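Local coordinates for protein M32 carboxypeptidase (Chitinophagaceae bacterium, PDB 7A03) that probably removes amino acids from the C-terminal ends of peptides as a metal-dependent carboxypeptidase of the M32 (Taq carboxypeptidase) family, at residues 31-36 and 228-233; 219-224 and 314-319. All coordinates share one frame; numbering follows the deposited sequence.

Interaction 1: 31-36 and 228-233; sequences LGWDQE and AGRQDI. With CIT (citric acid), chain G.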
loop_
_atom_site.group_PDB
_atom_site.type_symbol
_atom_site.label_atom_id
_atom_site.label_comp_id
_atom_site.label_asym_id
_atom_site.label_seq_id
_atom_site.Cartn_x
_atom_site.Cartn_y
_atom_site.Cartn_z
ATOM N N LEU A 31 17.640 -10.708 -0.117
ATOM C CA LEU A 31 17.387 -11.931 -0.873
ATOM C C LEU A 31 16.082 -11.839 -1.665
ATOM O O LEU A 31 15.997 -12.319 -2.802
ATOM C CB LEU A 31 17.411 -13.148 0.064
ATOM C CG LEU A 31 18.784 -13.818 0.202
ATOM C CD1 LEU A 31 19.828 -12.877 0.811
ATOM C CD2 LEU A 31 18.632 -15.116 1.031
ATOM N N GLY A 32 15.057 -11.191 -1.103
ATOM C CA GLY A 32 13.801 -11.067 -1.839
ATOM C C GLY A 32 13.882 -10.055 -2.971
ATOM O O GLY A 32 13.272 -10.239 -4.043
ATOM N N TRP A 33 14.686 -9.009 -2.778
ATOM C CA TRP A 33 14.894 -8.026 -3.831
ATOM C C TRP A 33 15.609 -8.672 -5.004
ATOM O O TRP A 33 15.187 -8.533 -6.166
ATOM C CB TRP A 33 15.705 -6.852 -3.280
ATOM C CG TRP A 33 16.207 -5.927 -4.343
ATOM C CD1 TRP A 33 15.541 -4.875 -4.896
ATOM C CD2 TRP A 33 17.485 -5.980 -5.005
ATOM N NE1 TRP A 33 16.317 -4.261 -5.853
ATOM C CE2 TRP A 33 17.522 -4.918 -5.930
ATOM C CE3 TRP A 33 18.611 -6.805 -4.884
ATOM C CZ2 TRP A 33 18.633 -4.669 -6.752
ATOM C CZ3 TRP A 33 19.705 -6.564 -5.703
ATOM C CH2 TRP A 33 19.717 -5.503 -6.616
ATOM N N ASP A 34 16.654 -9.456 -4.696
ATOM C CA ASP A 34 17.380 -10.136 -5.756
ATOM C C ASP A 34 16.498 -11.172 -6.438
ATOM O O ASP A 34 16.559 -11.341 -7.663
ATOM C CB ASP A 34 18.643 -10.760 -5.171
ATOM C CG ASP A 34 19.414 -11.553 -6.190
ATOM O OD1 ASP A 34 20.113 -10.929 -7.029
ATOM O OD2 ASP A 34 19.290 -12.798 -6.150
ATOM N N GLN A 35 15.640 -11.838 -5.660
ATOM C CA GLN A 35 14.687 -12.788 -6.215
ATOM C C GLN A 35 13.829 -12.139 -7.289
ATOM O O GLN A 35 13.488 -12.781 -8.287
ATOM C CB GLN A 35 13.815 -13.311 -5.078
ATOM C CG GLN A 35 12.766 -14.344 -5.429
ATOM C CD GLN A 35 12.157 -14.913 -4.148
ATOM O OE1 GLN A 35 11.598 -14.172 -3.342
ATOM N NE2 GLN A 35 12.290 -16.217 -3.943
ATOM N N GLU A 36 13.466 -10.866 -7.095
ATOM C CA GLU A 36 12.646 -10.176 -8.086
ATOM C C GLU A 36 13.444 -9.544 -9.217
ATOM O O GLU A 36 12.851 -9.168 -10.242
ATOM C CB GLU A 36 11.801 -9.080 -7.421
ATOM C CG GLU A 36 10.785 -9.621 -6.394
ATOM C CD GLU A 36 9.795 -10.587 -7.015
ATOM O OE1 GLU A 36 9.275 -10.299 -8.116
ATOM O OE2 GLU A 36 9.536 -11.642 -6.401
ATOM N N ALA A 228 21.713 6.552 -1.968
ATOM C CA ALA A 228 21.116 5.754 -0.903
ATOM C C ALA A 228 19.969 4.921 -1.456
ATOM O O ALA A 228 19.014 4.586 -0.734
ATOM C CB ALA A 228 20.640 6.648 0.238
ATOM N N GLY A 229 20.047 4.600 -2.737
ATOM C CA GLY A 229 19.004 3.854 -3.406
ATOM C C GLY A 229 19.384 3.656 -4.850
ATOM O O GLY A 229 20.458 4.085 -5.303
ATOM N N ARG A 230 18.493 2.986 -5.562
ATOM C CA ARG A 230 18.666 2.698 -6.976
ATOM C C ARG A 230 17.356 2.137 -7.493
ATOM O O ARG A 230 16.494 1.702 -6.713
ATOM C CB ARG A 230 19.812 1.689 -7.212
ATOM C CG ARG A 230 19.609 0.338 -6.521
ATOM C CD ARG A 230 20.656 -0.728 -7.013
ATOM N NE ARG A 230 20.455 -1.026 -8.429
ATOM C CZ ARG A 230 21.230 -0.565 -9.410
ATOM N NH1 ARG A 230 22.308 0.163 -9.126
ATOM N NH2 ARG A 230 20.934 -0.867 -10.662
ATOM N N GLN A 231 17.216 2.145 -8.812
ATOM C CA GLN A 231 16.064 1.589 -9.499
ATOM C C GLN A 231 16.499 0.436 -10.390
ATOM O O GLN A 231 17.554 0.507 -11.045
ATOM C CB GLN A 231 15.340 2.633 -10.369
ATOM C CG GLN A 231 14.106 2.060 -11.071
ATOM C CD GLN A 231 13.302 3.100 -11.838
ATOM O OE1 GLN A 231 13.690 3.510 -12.944
ATOM N NE2 GLN A 231 12.163 3.488 -11.289
ATOM N N ASP A 232 15.655 -0.590 -10.454
ATOM C CA ASP A 232 15.843 -1.736 -11.330
ATOM C C ASP A 232 14.489 -2.117 -11.912
ATOM O O ASP A 232 13.447 -1.590 -11.509
ATOM C CB ASP A 232 16.483 -2.921 -10.580
ATOM C CG ASP A 232 17.882 -2.600 -10.093
ATOM O OD1 ASP A 232 18.827 -2.729 -10.911
ATOM O OD2 ASP A 232 18.038 -2.176 -8.924
ATOM N N ILE A 233 14.505 -2.983 -12.904
ATOM C CA ILE A 233 13.281 -3.512 -13.509
ATOM C C ILE A 233 12.830 -4.749 -12.744
ATOM O O ILE A 233 13.644 -5.614 -12.389
ATOM C CB ILE A 233 13.514 -3.854 -14.996
ATOM C CG1 ILE A 233 13.889 -2.608 -15.795
ATOM C CG2 ILE A 233 12.276 -4.529 -15.592
ATOM C CD1 ILE A 233 12.716 -1.651 -16.055
HETATM C C1 CIT G . 19.818 3.290 -11.416
HETATM O O1 CIT G . 19.563 2.210 -11.993
HETATM O O2 CIT G . 19.421 3.459 -10.240
HETATM C C2 CIT G . 20.602 4.364 -12.138
HETATM O O HOH W 1 15.988 -1.861 -7.157
#

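Interaction 2: 219-224 and 314-319; sequences LRQMGY and WKFQYP. With GOL (glycerol), chain D.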
loop_
_atom_site.group_PDB
_atom_site.type_symbol
_atom_site.label_atom_id
_atom_site.label_comp_id
_atom_site.label_asym_id
_atom_site.label_seq_id
_atom_site.Cartn_x
_atom_site.Cartn_y
_atom_site.Cartn_z
ATOM N N LEU A 219 12.357 10.812 -10.367
ATOM C CA LEU A 219 12.731 10.439 -9.007
ATOM C C LEU A 219 13.761 11.404 -8.425
ATOM O O LEU A 219 13.640 11.831 -7.269
ATOM C CB LEU A 219 13.283 9.014 -9.000
ATOM C CG LEU A 219 12.246 7.898 -9.221
ATOM C CD1 LEU A 219 12.965 6.584 -9.556
ATOM C CD2 LEU A 219 11.390 7.785 -7.969
ATOM N N ARG A 220 14.769 11.777 -9.222
ATOM C CA ARG A 220 15.743 12.763 -8.769
ATOM C C ARG A 220 15.051 14.070 -8.398
ATOM O O ARG A 220 15.294 14.642 -7.328
ATOM C CB ARG A 220 16.766 13.001 -9.886
ATOM C CG ARG A 220 18.105 13.526 -9.406
ATOM C CD ARG A 220 19.158 12.430 -9.467
ATOM N NE ARG A 220 19.320 11.898 -10.817
ATOM C CZ ARG A 220 20.202 10.958 -11.145
ATOM N NH1 ARG A 220 21.000 10.448 -10.217
ATOM N NH2 ARG A 220 20.288 10.530 -12.399
ATOM N N GLN A 221 14.161 14.547 -9.268
ATOM C CA GLN A 221 13.496 15.821 -9.014
ATOM C C GLN A 221 12.614 15.759 -7.775
ATOM O O GLN A 221 12.472 16.765 -7.068
ATOM C CB GLN A 221 12.682 16.240 -10.232
ATOM C CG GLN A 221 13.529 16.540 -11.474
ATOM C CD GLN A 221 12.673 16.705 -12.716
ATOM O OE1 GLN A 221 11.537 17.166 -12.625
ATOM N NE2 GLN A 221 13.208 16.327 -13.871
ATOM N N MET A 222 12.027 14.589 -7.491
ATOM C CA MET A 222 11.209 14.438 -6.286
ATOM C C MET A 222 12.050 14.518 -5.022
ATOM O O MET A 222 11.538 14.900 -3.963
ATOM C CB MET A 222 10.460 13.103 -6.308
ATOM C CG MET A 222 9.296 13.051 -7.296
ATOM S SD MET A 222 8.777 11.362 -7.644
ATOM C CE MET A 222 8.080 10.847 -6.064
ATOM N N GLY A 223 13.333 14.158 -5.109
ATOM C CA GLY A 223 14.211 14.175 -3.947
ATOM C C GLY A 223 14.761 12.808 -3.566
ATOM O O GLY A 223 15.353 12.671 -2.495
ATOM N N TYR A 224 14.564 11.797 -4.408
ATOM C CA TYR A 224 15.097 10.470 -4.119
ATOM C C TYR A 224 16.621 10.517 -4.148
ATOM O O TYR A 224 17.224 11.040 -5.094
ATOM C CB TYR A 224 14.578 9.512 -5.185
ATOM C CG TYR A 224 14.925 8.038 -5.028
ATOM C CD1 TYR A 224 14.874 7.410 -3.798
ATOM C CD2 TYR A 224 15.265 7.281 -6.144
ATOM C CE1 TYR A 224 15.176 6.047 -3.685
ATOM C CE2 TYR A 224 15.558 5.937 -6.040
ATOM C CZ TYR A 224 15.517 5.338 -4.808
ATOM O OH TYR A 224 15.802 3.992 -4.716
ATOM N N TRP A 314 1.747 19.091 -14.313
ATOM C CA TRP A 314 1.938 18.985 -15.747
ATOM C C TRP A 314 2.186 20.326 -16.439
ATOM O O TRP A 314 2.745 20.321 -17.532
ATOM C CB TRP A 314 0.856 18.096 -16.388
ATOM C CG TRP A 314 1.103 16.687 -15.977
ATOM C CD1 TRP A 314 0.457 15.970 -14.996
ATOM C CD2 TRP A 314 2.160 15.855 -16.448
ATOM N NE1 TRP A 314 1.030 14.725 -14.863
ATOM C CE2 TRP A 314 2.072 14.625 -15.749
ATOM C CE3 TRP A 314 3.160 16.014 -17.411
ATOM C CZ2 TRP A 314 2.960 13.574 -15.972
ATOM C CZ3 TRP A 314 4.032 14.966 -17.644
ATOM C CH2 TRP A 314 3.930 13.759 -16.932
ATOM N N LYS A 315 1.870 21.461 -15.812
ATOM C CA LYS A 315 2.242 22.737 -16.419
ATOM C C LYS A 315 3.747 22.816 -16.640
ATOM O O LYS A 315 4.203 23.312 -17.673
ATOM C CB LYS A 315 1.784 23.889 -15.542
ATOM C CG LYS A 315 0.296 24.134 -15.592
ATOM C CD LYS A 315 -0.109 25.289 -14.695
ATOM C CE LYS A 315 -1.603 25.301 -14.433
ATOM N NZ LYS A 315 -1.965 26.435 -13.534
ATOM N N PHE A 316 4.531 22.308 -15.690
ATOM C CA PHE A 316 5.977 22.246 -15.847
ATOM C C PHE A 316 6.422 20.994 -16.586
ATOM O O PHE A 316 7.288 21.066 -17.473
ATOM C CB PHE A 316 6.642 22.315 -14.465
ATOM C CG PHE A 316 8.140 22.176 -14.496
ATOM C CD1 PHE A 316 8.940 23.287 -14.721
ATOM C CD2 PHE A 316 8.749 20.952 -14.271
ATOM C CE1 PHE A 316 10.310 23.176 -14.736
ATOM C CE2 PHE A 316 10.136 20.827 -14.293
ATOM C CZ PHE A 316 10.917 21.951 -14.523
ATOM N N GLN A 317 5.859 19.832 -16.248
ATOM C CA GLN A 317 6.392 18.599 -16.820
ATOM C C GLN A 317 5.966 18.359 -18.269
ATOM O O GLN A 317 6.711 17.730 -19.026
ATOM C CB GLN A 317 6.051 17.395 -15.939
ATOM C CG GLN A 317 6.767 17.377 -14.590
ATOM C CD GLN A 317 8.270 17.118 -14.695
ATOM O OE1 GLN A 317 8.785 16.737 -15.754
ATOM N NE2 GLN A 317 8.968 17.310 -13.591
ATOM N N TYR A 318 4.794 18.834 -18.692
ATOM C CA TYR A 318 4.316 18.476 -20.025
ATOM C C TYR A 318 5.228 18.949 -21.149
ATOM O O TYR A 318 5.546 18.131 -22.027
ATOM C CB TYR A 318 2.842 18.859 -20.243
ATOM C CG TYR A 318 2.331 18.236 -21.526
ATOM C CD1 TYR A 318 2.302 16.856 -21.671
ATOM C CD2 TYR A 318 1.928 19.023 -22.611
ATOM C CE1 TYR A 318 1.883 16.262 -22.845
ATOM C CE2 TYR A 318 1.491 18.432 -23.791
ATOM C CZ TYR A 318 1.469 17.052 -23.896
ATOM O OH TYR A 318 1.061 16.415 -25.049
ATOM N N PRO A 319 5.668 20.211 -21.207
ATOM C CA PRO A 319 6.579 20.590 -22.301
ATOM C C PRO A 319 7.844 19.753 -22.317
ATOM O O PRO A 319 8.369 19.433 -23.399
ATOM C CB PRO A 319 6.864 22.075 -22.030
ATOM C CG PRO A 319 5.769 22.525 -21.119
ATOM C CD PRO A 319 5.384 21.343 -20.306
HETATM C C1 GOL D . 12.225 15.461 -18.837
HETATM O O1 GOL D . 13.186 15.051 -19.792
HETATM C C2 GOL D . 12.664 14.850 -17.480
HETATM O O2 GOL D . 13.797 15.464 -16.948
HETATM C C3 GOL D . 11.419 14.979 -16.542
HETATM O O3 GOL D . 11.272 16.312 -16.153
#

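Interaction 1: 31-36 and 228-233
Trp-33, near the C-terminal end of helix 9-37, points its indole edge at the Asp-232 carboxylate on strand 229-233, an outermost strand of the small mixed sheet in this largely helical M32 peptidase. The Trp-33 CG lies anti to the backbone N (chi1 168°), carrying the ring out until CZ2 comes 3.4 Å from Asp-232 OD2, close to the ring plane; indole and carboxylate are turned 72° apart. A water joins the same edge to the acid, accepting from Trp-33 NE1 and donating to Asp-232 OD2. Arg-230, two residues back, bends at chi3 and grips Asp-232 side-on in a salt bridge, NE to OD2 at 2.7 Å and NH2 to OD1 at 2.8 Å. Both oxygens lie near the guanidinium plane; OD2 uses its syn lone pair, whereas OD1 is met on the syn side but out of the carboxylate plane. Tyr-38 OH also bonds to OD1, while Arg-248 forms a cation-pi contact with Trp-33. An asparagine at Asp-232 would probably break the two-pronged grip, setting an amide NH2 against an Arg-230 donor and removing its countercharge. Citric acid, probably from the crystallisation liquor, places C1 over one guanidinium face, and its O2 accepts a nearly straight bond from Gln-231 N at 2.9 Å.

Interaction 2: 219-224 and 314-319
The side-chain amides of Gln-221 and Gln-317 meet edge to edge from opposite directions, their planes only 15° apart, and the Phe-316 ring turns its edge to the pair: Gln-317 NE2 lies in the ring plane, and Gln-221 OE1 also sits near that plane, 4.3 Å from Phe-316 CE2. Gln-221 belongs to the last turn of helix 208-222 and Gln-317 to helix 311-324, so two polar side chains bridge helices whose nearest CA atoms here, those of Gln-221 and Gln-317, are 10.9 Å apart. The Gln-221 chain runs extended beyond CG and delivers its amide well out from the helix. Gln-317 instead folds at chi2 (-70°), which brings its amide round to face the incoming group.

One direct bond results, from Gln-317 NE2 to Gln-221 OE1 at 2.7 Å. The acceptor lies in the amide plane of the donor, and the donor lies in the carbonyl plane of Gln-221, although the N-H points somewhat off line (147°). A glycerol, probably from the crystallisation liquor, closes the other half of the pairing: its O3 accepts from Gln-221 NE2 at 3.0 Å and donates to Gln-317 OE1 at 2.6 Å. The glycerol is held further by Arg-320 and Asp-217, and Tyr-452 OH is a second hydrogen-bonding partner of Gln-317 NE2. Just beyond Gln-221, helix 208-222 ends in a Schellman motif at Gly-223, where the positive phi would jam a CB against the carbonyl O of the residue before.

Each amide thus uses both its oxygen and its nitrogen. The direct bond needs an oxygen facing a nitrogen, which couples the orientations of the two amides, and the glycerol hydroxyl, able to accept from one and donate to the other, completes the pairing without choosing its direction.

How the interactions relate
From the N terminus, helix 9-37 supplies the first side of interaction 1, and the chain passes through a long, mostly helical region before helix 208-222 gives the first side of interaction 2. Strand 229-233 follows almost at once and closes the loop of interaction 1; only later does helix 311-324 close that of interaction 2. The two loops therefore cross. Their centres lie 23 Å apart, yet the segments touch where helix leads into strand: Tyr-224 OH probably bonds to Arg-230 O, and Leu-219 packs on Gln-231. The helix-to-strand unit is thereby tied to the N-terminal helix through its strand and to helix 311-324 through its helix.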